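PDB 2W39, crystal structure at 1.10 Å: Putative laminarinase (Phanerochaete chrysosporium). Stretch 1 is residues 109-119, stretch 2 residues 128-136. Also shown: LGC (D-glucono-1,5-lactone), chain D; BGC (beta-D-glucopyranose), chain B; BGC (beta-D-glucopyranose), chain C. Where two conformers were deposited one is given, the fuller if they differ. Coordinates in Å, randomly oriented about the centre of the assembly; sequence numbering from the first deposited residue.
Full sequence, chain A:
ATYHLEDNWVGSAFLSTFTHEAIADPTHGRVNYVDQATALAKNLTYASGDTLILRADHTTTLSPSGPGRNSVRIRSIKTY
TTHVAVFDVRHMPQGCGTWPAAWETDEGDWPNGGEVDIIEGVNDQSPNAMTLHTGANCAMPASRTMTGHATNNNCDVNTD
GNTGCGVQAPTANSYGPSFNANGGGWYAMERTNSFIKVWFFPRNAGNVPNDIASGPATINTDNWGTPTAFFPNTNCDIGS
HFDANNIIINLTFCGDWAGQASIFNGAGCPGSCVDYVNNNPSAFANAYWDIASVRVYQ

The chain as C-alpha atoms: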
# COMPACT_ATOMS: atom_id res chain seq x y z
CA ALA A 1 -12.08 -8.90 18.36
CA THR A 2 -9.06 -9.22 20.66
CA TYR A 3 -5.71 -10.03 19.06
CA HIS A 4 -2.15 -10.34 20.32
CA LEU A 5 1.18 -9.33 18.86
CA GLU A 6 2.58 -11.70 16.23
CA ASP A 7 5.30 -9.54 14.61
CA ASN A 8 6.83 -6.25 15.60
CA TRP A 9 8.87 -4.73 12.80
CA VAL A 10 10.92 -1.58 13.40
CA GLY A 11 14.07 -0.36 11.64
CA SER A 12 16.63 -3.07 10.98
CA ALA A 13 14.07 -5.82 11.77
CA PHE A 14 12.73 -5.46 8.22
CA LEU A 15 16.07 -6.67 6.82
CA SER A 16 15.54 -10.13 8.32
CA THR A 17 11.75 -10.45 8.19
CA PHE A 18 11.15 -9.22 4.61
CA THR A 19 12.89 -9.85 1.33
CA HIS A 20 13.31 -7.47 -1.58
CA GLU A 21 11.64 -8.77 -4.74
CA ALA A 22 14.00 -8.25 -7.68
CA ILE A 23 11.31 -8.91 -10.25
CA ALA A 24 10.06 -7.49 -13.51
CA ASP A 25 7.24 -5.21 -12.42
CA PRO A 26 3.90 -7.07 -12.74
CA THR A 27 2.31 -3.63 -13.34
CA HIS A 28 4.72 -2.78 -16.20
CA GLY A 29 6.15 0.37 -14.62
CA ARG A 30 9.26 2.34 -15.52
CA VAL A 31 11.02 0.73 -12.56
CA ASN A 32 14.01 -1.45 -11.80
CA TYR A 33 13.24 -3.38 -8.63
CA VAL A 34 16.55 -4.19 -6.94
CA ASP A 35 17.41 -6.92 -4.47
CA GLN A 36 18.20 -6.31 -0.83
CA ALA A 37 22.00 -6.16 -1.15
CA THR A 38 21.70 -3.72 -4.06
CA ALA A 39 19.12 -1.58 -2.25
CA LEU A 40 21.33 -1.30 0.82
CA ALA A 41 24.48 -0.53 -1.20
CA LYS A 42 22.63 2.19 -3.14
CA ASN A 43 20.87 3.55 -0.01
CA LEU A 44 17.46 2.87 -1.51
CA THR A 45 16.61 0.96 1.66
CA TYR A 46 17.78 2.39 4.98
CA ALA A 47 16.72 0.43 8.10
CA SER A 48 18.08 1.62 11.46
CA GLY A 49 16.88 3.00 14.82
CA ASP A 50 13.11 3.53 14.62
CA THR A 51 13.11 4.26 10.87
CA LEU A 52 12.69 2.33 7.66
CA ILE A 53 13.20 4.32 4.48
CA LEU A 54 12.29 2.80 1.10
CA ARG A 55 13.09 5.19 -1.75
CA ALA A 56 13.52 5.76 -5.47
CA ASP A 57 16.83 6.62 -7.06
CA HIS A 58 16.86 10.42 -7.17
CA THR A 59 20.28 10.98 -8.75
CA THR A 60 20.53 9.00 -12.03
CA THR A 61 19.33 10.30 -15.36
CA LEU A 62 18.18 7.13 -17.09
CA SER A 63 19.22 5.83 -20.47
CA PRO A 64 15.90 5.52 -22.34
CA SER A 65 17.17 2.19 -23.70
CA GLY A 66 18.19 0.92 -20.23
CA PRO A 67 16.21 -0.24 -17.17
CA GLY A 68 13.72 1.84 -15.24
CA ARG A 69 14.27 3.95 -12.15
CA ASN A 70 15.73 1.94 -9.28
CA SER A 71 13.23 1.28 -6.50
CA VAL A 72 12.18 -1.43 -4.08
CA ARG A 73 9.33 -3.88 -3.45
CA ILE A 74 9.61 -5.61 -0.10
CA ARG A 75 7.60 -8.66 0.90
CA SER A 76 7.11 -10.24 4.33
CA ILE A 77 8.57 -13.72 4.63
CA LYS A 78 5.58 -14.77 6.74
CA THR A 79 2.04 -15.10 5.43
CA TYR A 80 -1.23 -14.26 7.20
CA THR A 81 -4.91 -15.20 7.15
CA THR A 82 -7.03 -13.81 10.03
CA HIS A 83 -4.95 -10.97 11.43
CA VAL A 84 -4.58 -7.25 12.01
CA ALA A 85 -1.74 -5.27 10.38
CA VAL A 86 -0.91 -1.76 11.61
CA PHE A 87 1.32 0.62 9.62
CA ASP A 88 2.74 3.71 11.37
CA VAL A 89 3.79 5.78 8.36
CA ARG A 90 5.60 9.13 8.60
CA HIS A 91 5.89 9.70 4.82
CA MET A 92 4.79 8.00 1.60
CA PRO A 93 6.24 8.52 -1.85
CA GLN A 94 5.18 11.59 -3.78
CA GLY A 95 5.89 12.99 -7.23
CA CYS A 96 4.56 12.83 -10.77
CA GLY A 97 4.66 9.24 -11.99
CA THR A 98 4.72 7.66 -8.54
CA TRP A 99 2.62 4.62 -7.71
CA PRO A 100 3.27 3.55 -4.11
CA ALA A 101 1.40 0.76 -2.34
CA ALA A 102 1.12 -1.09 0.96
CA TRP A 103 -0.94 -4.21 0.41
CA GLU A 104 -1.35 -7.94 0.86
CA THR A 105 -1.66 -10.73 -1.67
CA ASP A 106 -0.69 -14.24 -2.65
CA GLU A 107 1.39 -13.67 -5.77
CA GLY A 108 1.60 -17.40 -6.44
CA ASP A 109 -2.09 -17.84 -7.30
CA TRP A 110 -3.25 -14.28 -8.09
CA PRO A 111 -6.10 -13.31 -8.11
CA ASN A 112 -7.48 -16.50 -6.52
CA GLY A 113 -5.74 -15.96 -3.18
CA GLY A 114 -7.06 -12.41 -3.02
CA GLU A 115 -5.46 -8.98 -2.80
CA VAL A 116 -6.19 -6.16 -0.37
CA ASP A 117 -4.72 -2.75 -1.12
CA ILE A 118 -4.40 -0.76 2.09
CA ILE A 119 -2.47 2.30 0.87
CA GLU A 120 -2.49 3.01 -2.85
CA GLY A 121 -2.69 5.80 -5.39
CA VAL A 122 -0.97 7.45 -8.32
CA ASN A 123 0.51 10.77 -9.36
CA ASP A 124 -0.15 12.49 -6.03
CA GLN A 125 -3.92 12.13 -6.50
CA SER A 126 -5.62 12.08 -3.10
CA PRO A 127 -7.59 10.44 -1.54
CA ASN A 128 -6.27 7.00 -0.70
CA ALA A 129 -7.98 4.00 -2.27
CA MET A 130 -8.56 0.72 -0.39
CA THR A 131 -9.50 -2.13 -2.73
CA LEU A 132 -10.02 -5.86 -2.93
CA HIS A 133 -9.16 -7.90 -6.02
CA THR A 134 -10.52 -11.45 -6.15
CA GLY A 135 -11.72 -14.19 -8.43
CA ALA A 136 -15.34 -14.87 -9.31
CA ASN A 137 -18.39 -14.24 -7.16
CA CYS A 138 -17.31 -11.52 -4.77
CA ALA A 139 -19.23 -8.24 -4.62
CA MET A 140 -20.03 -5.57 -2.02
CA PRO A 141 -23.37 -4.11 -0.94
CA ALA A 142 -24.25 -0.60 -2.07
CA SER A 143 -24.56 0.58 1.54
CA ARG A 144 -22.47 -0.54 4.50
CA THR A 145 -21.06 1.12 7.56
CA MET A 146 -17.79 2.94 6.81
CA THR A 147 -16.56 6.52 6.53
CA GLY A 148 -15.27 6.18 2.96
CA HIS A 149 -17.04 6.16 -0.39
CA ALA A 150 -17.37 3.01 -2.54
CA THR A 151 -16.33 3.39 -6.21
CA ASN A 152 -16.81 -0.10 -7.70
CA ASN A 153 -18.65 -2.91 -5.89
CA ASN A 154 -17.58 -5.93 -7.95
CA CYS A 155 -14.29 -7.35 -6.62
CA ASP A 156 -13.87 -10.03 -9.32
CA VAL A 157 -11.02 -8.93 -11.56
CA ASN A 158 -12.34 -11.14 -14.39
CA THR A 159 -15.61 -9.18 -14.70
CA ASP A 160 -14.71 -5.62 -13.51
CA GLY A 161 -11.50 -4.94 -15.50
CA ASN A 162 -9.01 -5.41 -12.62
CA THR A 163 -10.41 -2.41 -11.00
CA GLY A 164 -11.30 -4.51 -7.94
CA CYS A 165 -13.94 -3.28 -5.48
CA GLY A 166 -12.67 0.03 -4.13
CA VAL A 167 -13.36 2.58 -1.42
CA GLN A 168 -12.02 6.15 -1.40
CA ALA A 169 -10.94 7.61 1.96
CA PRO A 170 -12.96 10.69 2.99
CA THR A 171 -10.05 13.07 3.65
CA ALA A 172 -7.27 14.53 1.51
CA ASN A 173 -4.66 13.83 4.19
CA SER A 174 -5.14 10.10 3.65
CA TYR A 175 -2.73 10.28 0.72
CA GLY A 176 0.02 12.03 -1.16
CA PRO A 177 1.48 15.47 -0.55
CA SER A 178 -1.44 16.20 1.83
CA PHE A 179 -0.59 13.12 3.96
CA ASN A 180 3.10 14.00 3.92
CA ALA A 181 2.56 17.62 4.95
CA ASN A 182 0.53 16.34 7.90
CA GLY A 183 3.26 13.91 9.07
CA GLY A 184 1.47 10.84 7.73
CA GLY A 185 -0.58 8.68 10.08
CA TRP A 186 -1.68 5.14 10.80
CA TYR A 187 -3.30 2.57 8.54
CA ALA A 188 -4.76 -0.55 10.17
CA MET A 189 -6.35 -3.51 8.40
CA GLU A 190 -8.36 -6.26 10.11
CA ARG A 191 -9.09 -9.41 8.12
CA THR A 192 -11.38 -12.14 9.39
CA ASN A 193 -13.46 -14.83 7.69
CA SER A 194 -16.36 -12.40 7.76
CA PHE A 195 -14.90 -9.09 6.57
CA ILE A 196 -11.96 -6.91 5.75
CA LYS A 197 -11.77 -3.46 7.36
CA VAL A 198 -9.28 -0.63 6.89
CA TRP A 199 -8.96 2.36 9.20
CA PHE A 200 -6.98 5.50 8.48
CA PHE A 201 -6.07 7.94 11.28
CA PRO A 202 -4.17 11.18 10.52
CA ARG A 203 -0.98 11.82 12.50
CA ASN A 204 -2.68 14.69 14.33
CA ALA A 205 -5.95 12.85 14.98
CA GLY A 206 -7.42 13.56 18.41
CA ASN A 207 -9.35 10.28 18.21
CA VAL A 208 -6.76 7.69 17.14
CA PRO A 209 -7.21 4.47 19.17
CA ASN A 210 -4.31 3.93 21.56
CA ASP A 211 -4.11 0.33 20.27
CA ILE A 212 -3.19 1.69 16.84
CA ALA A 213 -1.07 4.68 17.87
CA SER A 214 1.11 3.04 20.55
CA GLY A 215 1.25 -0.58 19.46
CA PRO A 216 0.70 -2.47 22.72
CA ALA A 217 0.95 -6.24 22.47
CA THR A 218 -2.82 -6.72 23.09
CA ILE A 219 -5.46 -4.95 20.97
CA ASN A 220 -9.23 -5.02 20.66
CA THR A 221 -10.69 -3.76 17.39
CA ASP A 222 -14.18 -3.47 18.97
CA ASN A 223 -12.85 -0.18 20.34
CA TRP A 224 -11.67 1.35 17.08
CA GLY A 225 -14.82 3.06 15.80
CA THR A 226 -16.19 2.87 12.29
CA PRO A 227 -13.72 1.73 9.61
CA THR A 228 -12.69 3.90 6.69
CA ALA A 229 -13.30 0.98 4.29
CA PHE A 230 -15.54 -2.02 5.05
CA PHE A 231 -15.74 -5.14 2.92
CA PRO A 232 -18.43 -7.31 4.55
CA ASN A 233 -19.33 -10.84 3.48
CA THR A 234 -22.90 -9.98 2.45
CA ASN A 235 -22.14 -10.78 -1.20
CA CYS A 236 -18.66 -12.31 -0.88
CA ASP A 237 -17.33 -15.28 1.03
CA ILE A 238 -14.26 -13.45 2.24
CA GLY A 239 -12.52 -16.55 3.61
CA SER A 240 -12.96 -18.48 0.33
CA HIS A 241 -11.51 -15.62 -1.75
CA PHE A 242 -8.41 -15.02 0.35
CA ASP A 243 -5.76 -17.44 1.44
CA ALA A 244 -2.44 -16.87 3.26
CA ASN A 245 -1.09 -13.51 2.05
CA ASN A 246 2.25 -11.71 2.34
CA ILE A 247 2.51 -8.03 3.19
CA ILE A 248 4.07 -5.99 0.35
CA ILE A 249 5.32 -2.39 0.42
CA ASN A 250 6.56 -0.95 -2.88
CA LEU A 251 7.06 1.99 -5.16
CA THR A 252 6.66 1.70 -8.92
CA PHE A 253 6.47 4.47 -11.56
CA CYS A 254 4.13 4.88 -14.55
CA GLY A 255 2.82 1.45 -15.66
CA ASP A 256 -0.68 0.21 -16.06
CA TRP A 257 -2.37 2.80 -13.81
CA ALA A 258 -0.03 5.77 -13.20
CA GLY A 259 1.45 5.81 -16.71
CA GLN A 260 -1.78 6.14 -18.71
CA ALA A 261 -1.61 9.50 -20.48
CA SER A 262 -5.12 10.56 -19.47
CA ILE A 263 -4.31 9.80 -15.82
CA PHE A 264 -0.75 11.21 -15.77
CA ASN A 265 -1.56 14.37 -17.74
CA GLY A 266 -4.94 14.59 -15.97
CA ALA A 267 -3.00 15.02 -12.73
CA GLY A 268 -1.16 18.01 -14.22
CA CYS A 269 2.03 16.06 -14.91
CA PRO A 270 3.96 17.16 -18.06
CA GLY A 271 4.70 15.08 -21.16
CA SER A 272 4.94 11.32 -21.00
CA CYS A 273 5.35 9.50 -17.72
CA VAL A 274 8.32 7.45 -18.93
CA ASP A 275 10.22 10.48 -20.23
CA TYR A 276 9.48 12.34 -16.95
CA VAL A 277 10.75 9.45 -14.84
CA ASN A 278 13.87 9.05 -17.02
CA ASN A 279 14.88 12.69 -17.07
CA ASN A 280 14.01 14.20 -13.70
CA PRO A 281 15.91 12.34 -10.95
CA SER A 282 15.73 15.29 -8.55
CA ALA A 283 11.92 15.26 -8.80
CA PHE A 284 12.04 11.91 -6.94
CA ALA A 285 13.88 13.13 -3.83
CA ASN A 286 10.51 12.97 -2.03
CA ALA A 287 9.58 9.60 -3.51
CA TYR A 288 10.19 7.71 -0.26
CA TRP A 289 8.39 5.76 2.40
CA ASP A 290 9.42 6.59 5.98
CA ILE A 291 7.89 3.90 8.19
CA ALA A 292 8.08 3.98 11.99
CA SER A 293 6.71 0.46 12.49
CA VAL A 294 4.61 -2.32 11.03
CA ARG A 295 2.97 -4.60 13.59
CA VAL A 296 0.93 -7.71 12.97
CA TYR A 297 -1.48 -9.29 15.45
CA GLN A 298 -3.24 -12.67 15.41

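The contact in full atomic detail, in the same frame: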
# COMPACT_ATOMS: atom_id res chain seq x y z
N ASP A 109 -0.82 -17.40 -6.71
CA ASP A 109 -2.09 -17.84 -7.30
C ASP A 109 -3.03 -16.67 -7.64
O ASP A 109 -4.24 -16.86 -7.74
CB ASP A 109 -2.79 -18.87 -6.41
CG ASP A 109 -3.17 -18.34 -5.05
OD1 ASP A 109 -2.98 -17.13 -4.75
OD2 ASP A 109 -3.71 -19.17 -4.28
N TRP A 110 -2.46 -15.49 -7.86
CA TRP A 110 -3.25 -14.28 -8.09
C TRP A 110 -4.18 -14.47 -9.29
O TRP A 110 -3.76 -15.00 -10.32
CB TRP A 110 -2.30 -13.09 -8.31
CG TRP A 110 -3.01 -11.77 -8.29
CD1 TRP A 110 -3.16 -10.93 -7.23
CD2 TRP A 110 -3.69 -11.14 -9.39
NE1 TRP A 110 -3.90 -9.82 -7.59
CE2 TRP A 110 -4.23 -9.92 -8.91
CE3 TRP A 110 -3.91 -11.49 -10.73
CZ2 TRP A 110 -4.96 -9.05 -9.72
CZ3 TRP A 110 -4.62 -10.61 -11.54
CH2 TRP A 110 -5.16 -9.41 -11.03
N PRO A 111 -5.45 -14.02 -9.20
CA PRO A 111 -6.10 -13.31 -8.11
C PRO A 111 -6.83 -14.23 -7.13
O PRO A 111 -7.56 -13.73 -6.27
CB PRO A 111 -7.14 -12.48 -8.85
CG PRO A 111 -7.60 -13.42 -9.93
CD PRO A 111 -6.36 -14.17 -10.36
N ASN A 112 -6.65 -15.55 -7.26
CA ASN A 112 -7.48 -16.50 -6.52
C ASN A 112 -7.19 -16.57 -5.04
O ASN A 112 -8.01 -17.08 -4.29
CB ASN A 112 -7.35 -17.88 -7.14
CG ASN A 112 -7.92 -17.94 -8.53
OD1 ASN A 112 -8.77 -17.13 -8.90
ND2 ASN A 112 -7.46 -18.89 -9.33
N GLY A 113 -6.03 -16.08 -4.61
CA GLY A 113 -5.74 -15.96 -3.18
C GLY A 113 -6.06 -14.59 -2.61
O GLY A 113 -5.78 -14.32 -1.43
N GLY A 114 -6.64 -13.73 -3.44
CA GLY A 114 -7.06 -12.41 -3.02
C GLY A 114 -5.93 -11.39 -3.05
O GLY A 114 -4.74 -11.70 -3.15
N GLU A 115 -6.35 -10.14 -2.93
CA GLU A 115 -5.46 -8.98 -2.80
C GLU A 115 -6.24 -7.94 -2.03
O GLU A 115 -7.41 -7.68 -2.33
CB GLU A 115 -5.08 -8.43 -4.18
CG GLU A 115 -4.34 -7.11 -4.13
CD GLU A 115 -4.01 -6.54 -5.50
OE1 GLU A 115 -4.15 -7.24 -6.52
OE2 GLU A 115 -3.56 -5.37 -5.56
N VAL A 116 -5.62 -7.34 -1.02
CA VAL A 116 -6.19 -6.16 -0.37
C VAL A 116 -5.17 -5.04 -0.40
O VAL A 116 -4.05 -5.16 0.13
CB VAL A 116 -6.70 -6.42 1.09
CG1 VAL A 116 -5.64 -7.12 1.94
CG2 VAL A 116 -7.15 -5.10 1.72
N ASP A 117 -5.56 -3.94 -1.04
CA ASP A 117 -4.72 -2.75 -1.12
C ASP A 117 -5.12 -1.83 0.00
O ASP A 117 -6.28 -1.43 0.10
CB ASP A 117 -4.90 -2.07 -2.48
CG ASP A 117 -4.69 -3.03 -3.63
OD1 ASP A 117 -3.65 -3.74 -3.62
OD2 ASP A 117 -5.55 -3.12 -4.50
N ILE A 118 -4.16 -1.53 0.88
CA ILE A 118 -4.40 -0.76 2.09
C ILE A 118 -4.07 0.72 1.87
O ILE A 118 -4.87 1.60 2.21
CB ILE A 118 -3.59 -1.36 3.27
CG1 ILE A 118 -3.98 -2.83 3.47
CG2 ILE A 118 -3.80 -0.52 4.52
CD1 ILE A 118 -3.04 -3.61 4.40
N ILE A 119 -2.88 0.98 1.31
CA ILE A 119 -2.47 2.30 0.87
C ILE A 119 -2.17 2.19 -0.60
O ILE A 119 -1.38 1.35 -1.01
CB ILE A 119 -1.21 2.79 1.60
CG1 ILE A 119 -1.37 2.66 3.13
CG2 ILE A 119 -0.90 4.23 1.17
CD1 ILE A 119 -0.11 3.01 3.93
N ASN A 128 -6.68 8.39 -0.68
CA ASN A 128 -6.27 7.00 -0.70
C ASN A 128 -7.41 6.11 -1.19
O ASN A 128 -8.58 6.39 -0.93
CB ASN A 128 -5.90 6.57 0.72
CG ASN A 128 -5.27 5.20 0.74
OD1 ASN A 128 -4.29 4.97 0.05
ND2 ASN A 128 -5.84 4.28 1.51
N ALA A 129 -7.03 5.04 -1.86
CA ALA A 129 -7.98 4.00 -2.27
C ALA A 129 -7.64 2.70 -1.54
O ALA A 129 -6.46 2.32 -1.48
CB ALA A 129 -7.92 3.78 -3.78
N MET A 130 -8.67 2.01 -1.05
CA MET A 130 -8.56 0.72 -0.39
C MET A 130 -9.45 -0.23 -1.20
O MET A 130 -10.62 0.08 -1.44
CB MET A 130 -9.04 0.84 1.05
CG MET A 130 -8.11 1.77 1.85
SD MET A 130 -8.93 2.87 3.03
CE MET A 130 -9.85 3.93 1.89
N THR A 131 -8.88 -1.35 -1.65
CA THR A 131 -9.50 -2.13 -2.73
C THR A 131 -9.24 -3.60 -2.52
O THR A 131 -8.13 -4.00 -2.14
CB THR A 131 -8.89 -1.70 -4.08
OG1 THR A 131 -8.96 -0.28 -4.21
CG2 THR A 131 -9.61 -2.32 -5.25
N LEU A 132 -10.25 -4.42 -2.82
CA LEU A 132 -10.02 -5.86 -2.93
C LEU A 132 -10.02 -6.28 -4.39
O LEU A 132 -10.81 -5.76 -5.20
CB LEU A 132 -11.08 -6.69 -2.22
CG LEU A 132 -11.42 -6.32 -0.78
CD1 LEU A 132 -12.37 -7.34 -0.20
CD2 LEU A 132 -10.19 -6.18 0.10
N HIS A 133 -9.16 -7.23 -4.71
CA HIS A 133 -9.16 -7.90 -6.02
C HIS A 133 -9.27 -9.39 -5.75
O HIS A 133 -8.49 -9.93 -4.97
CB HIS A 133 -7.86 -7.64 -6.78
CG HIS A 133 -7.53 -6.20 -6.98
ND1 HIS A 133 -7.47 -5.62 -8.23
CD2 HIS A 133 -7.19 -5.23 -6.10
CE1 HIS A 133 -7.12 -4.34 -8.10
NE2 HIS A 133 -6.95 -4.08 -6.82
N THR A 134 -10.24 -10.04 -6.39
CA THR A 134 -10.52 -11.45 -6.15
C THR A 134 -10.84 -12.14 -7.47
O THR A 134 -10.94 -11.50 -8.53
CB THR A 134 -11.73 -11.63 -5.20
OG1 THR A 134 -12.92 -11.18 -5.86
CG2 THR A 134 -11.56 -10.88 -3.89
N GLY A 135 -11.04 -13.44 -7.37
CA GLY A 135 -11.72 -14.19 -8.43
C GLY A 135 -13.24 -14.06 -8.36
O GLY A 135 -13.80 -13.17 -7.70
N ALA A 136 -13.91 -14.96 -9.06
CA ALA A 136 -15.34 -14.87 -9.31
C ALA A 136 -16.21 -14.88 -8.07
O ALA A 136 -15.85 -15.50 -7.05
CB ALA A 136 -15.78 -15.98 -10.25
C1 LGC D . -3.31 -3.60 -7.62
C2 LGC D . -2.88 -4.63 -8.62
O5 LGC D . -2.44 -3.10 -6.56
O1 LGC D . -4.44 -3.15 -7.68
O2 LGC D . -3.80 -5.74 -8.65
C3 LGC D . -1.44 -5.09 -8.34
O3 LGC D . -0.88 -5.69 -9.52
C4 LGC D . -0.59 -3.91 -7.87
O4 LGC D . 0.79 -4.25 -7.85
C5 LGC D . -1.08 -3.54 -6.47
C6 LGC D . -0.28 -2.44 -5.77
O6 LGC D . -0.19 -1.24 -6.56
C2 BGC B . -2.93 -4.18 -8.60
C3 BGC B . -1.62 -4.93 -8.33
C4 BGC B . -0.58 -3.93 -7.88
C5 BGC B . -1.02 -3.42 -6.52
C6 BGC B . 0.01 -2.47 -5.91
C1 BGC B . -3.26 -3.05 -7.61
O1 BGC B . -3.58 -1.85 -8.34
O2 BGC B . -4.02 -5.12 -8.64
O3 BGC B . -1.19 -5.65 -9.50
O4 BGC B . 0.71 -4.53 -7.80
O5 BGC B . -2.27 -2.72 -6.61
O6 BGC B . -0.15 -1.16 -6.47
C2 BGC C . -0.95 -7.33 -11.19
C3 BGC C . -1.05 -8.84 -11.38
C4 BGC C . -0.15 -9.60 -10.41
C5 BGC C . -0.40 -9.14 -8.97
C6 BGC C . 0.58 -9.76 -7.98
C1 BGC C . -1.19 -6.98 -9.72
O2 BGC C . -1.94 -6.69 -12.00
O3 BGC C . -0.68 -9.17 -12.73
O4 BGC C . -0.43 -11.01 -10.53
O5 BGC C . -0.26 -7.72 -8.92
O6 BGC C . 1.91 -9.22 -8.14
O HOH W 1 -10.25 -14.72 -4.90

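Neighbouring antiparallel strands settle their backbone polar groups against each other, which leaves the side chains of one face free to build a site. The laminarinase segments 109-119 and 128-136 illustrate the principle. Their strands run almost exactly antiparallel, at 175°, with axes approaching to 4.7 Å. D117 and T131 form the clearest hydrogen-bonded pair: D117 N donates to T131 O at 2.8 Å and nearly straight, and T131 N returns a bond to D117 O at 3.1 Å. Two residues further along, beyond the V116-L132 pair, H133 N donates to E115 O at 3.0 Å. Between them lies the non-hydrogen-bonded pair V116 and L132, where the alpha carbons draw in to 4.6 Å. Here the carbonyls also receive CA-H contacts, from L132 CA to E115 O at 3.2 Å and from V116 CA to T131 O at 3.4 Å.

Side chains alternate between the two faces. V116 and L132 share one, and their methyls meet at 3.6 Å, V116 CG2 to L132 CD2, an apolar contact that asks for no polar partner. E115, D117, T131 and H133 share the other, where several polar atoms have partners. W110, reaching in from the loop, donates from NE1 to E115 OE1 at 2.8 Å; the same OE1 lies 2.6 Å from O2 of the lactone LGC. H133 NE2 makes a weak, bent hydrogen bond to D117 OD2 at 2.9 Å, and stands 2.8 Å from LGC O1; its ND1 is satisfied elsewhere in the structure. The carboxylates of E115 and D117 crowd together, with E115 OE2 only 2.5 Å from D117 OD1, a separation that suggests that one of the two acids holds a proton and donates it to the other, since two bare charged oxygens would repel. C5 of the chain C sugar lies over one face of the W110 ring, adding an apolar carbohydrate-aromatic contact to the polar ones.

Where the regular pairing gives out, other groups take over. At one end the chain turns a corner at I118, and the side chain of N128 stands in for a backbone donor: its ND2 gives a hydrogen bond to I118 O at 2.9 Å. At the other, the cis peptide before P111 leads into a type I turn ending at G114, closed by G114 N donating to P111 O at 3.0 Å. G114 has a positive phi, which glycine adopts readily. A water then spans the gap between the stretches, accepting from G135 N at 2.9 Å and within donating reach of P111 O at 3.2 Å.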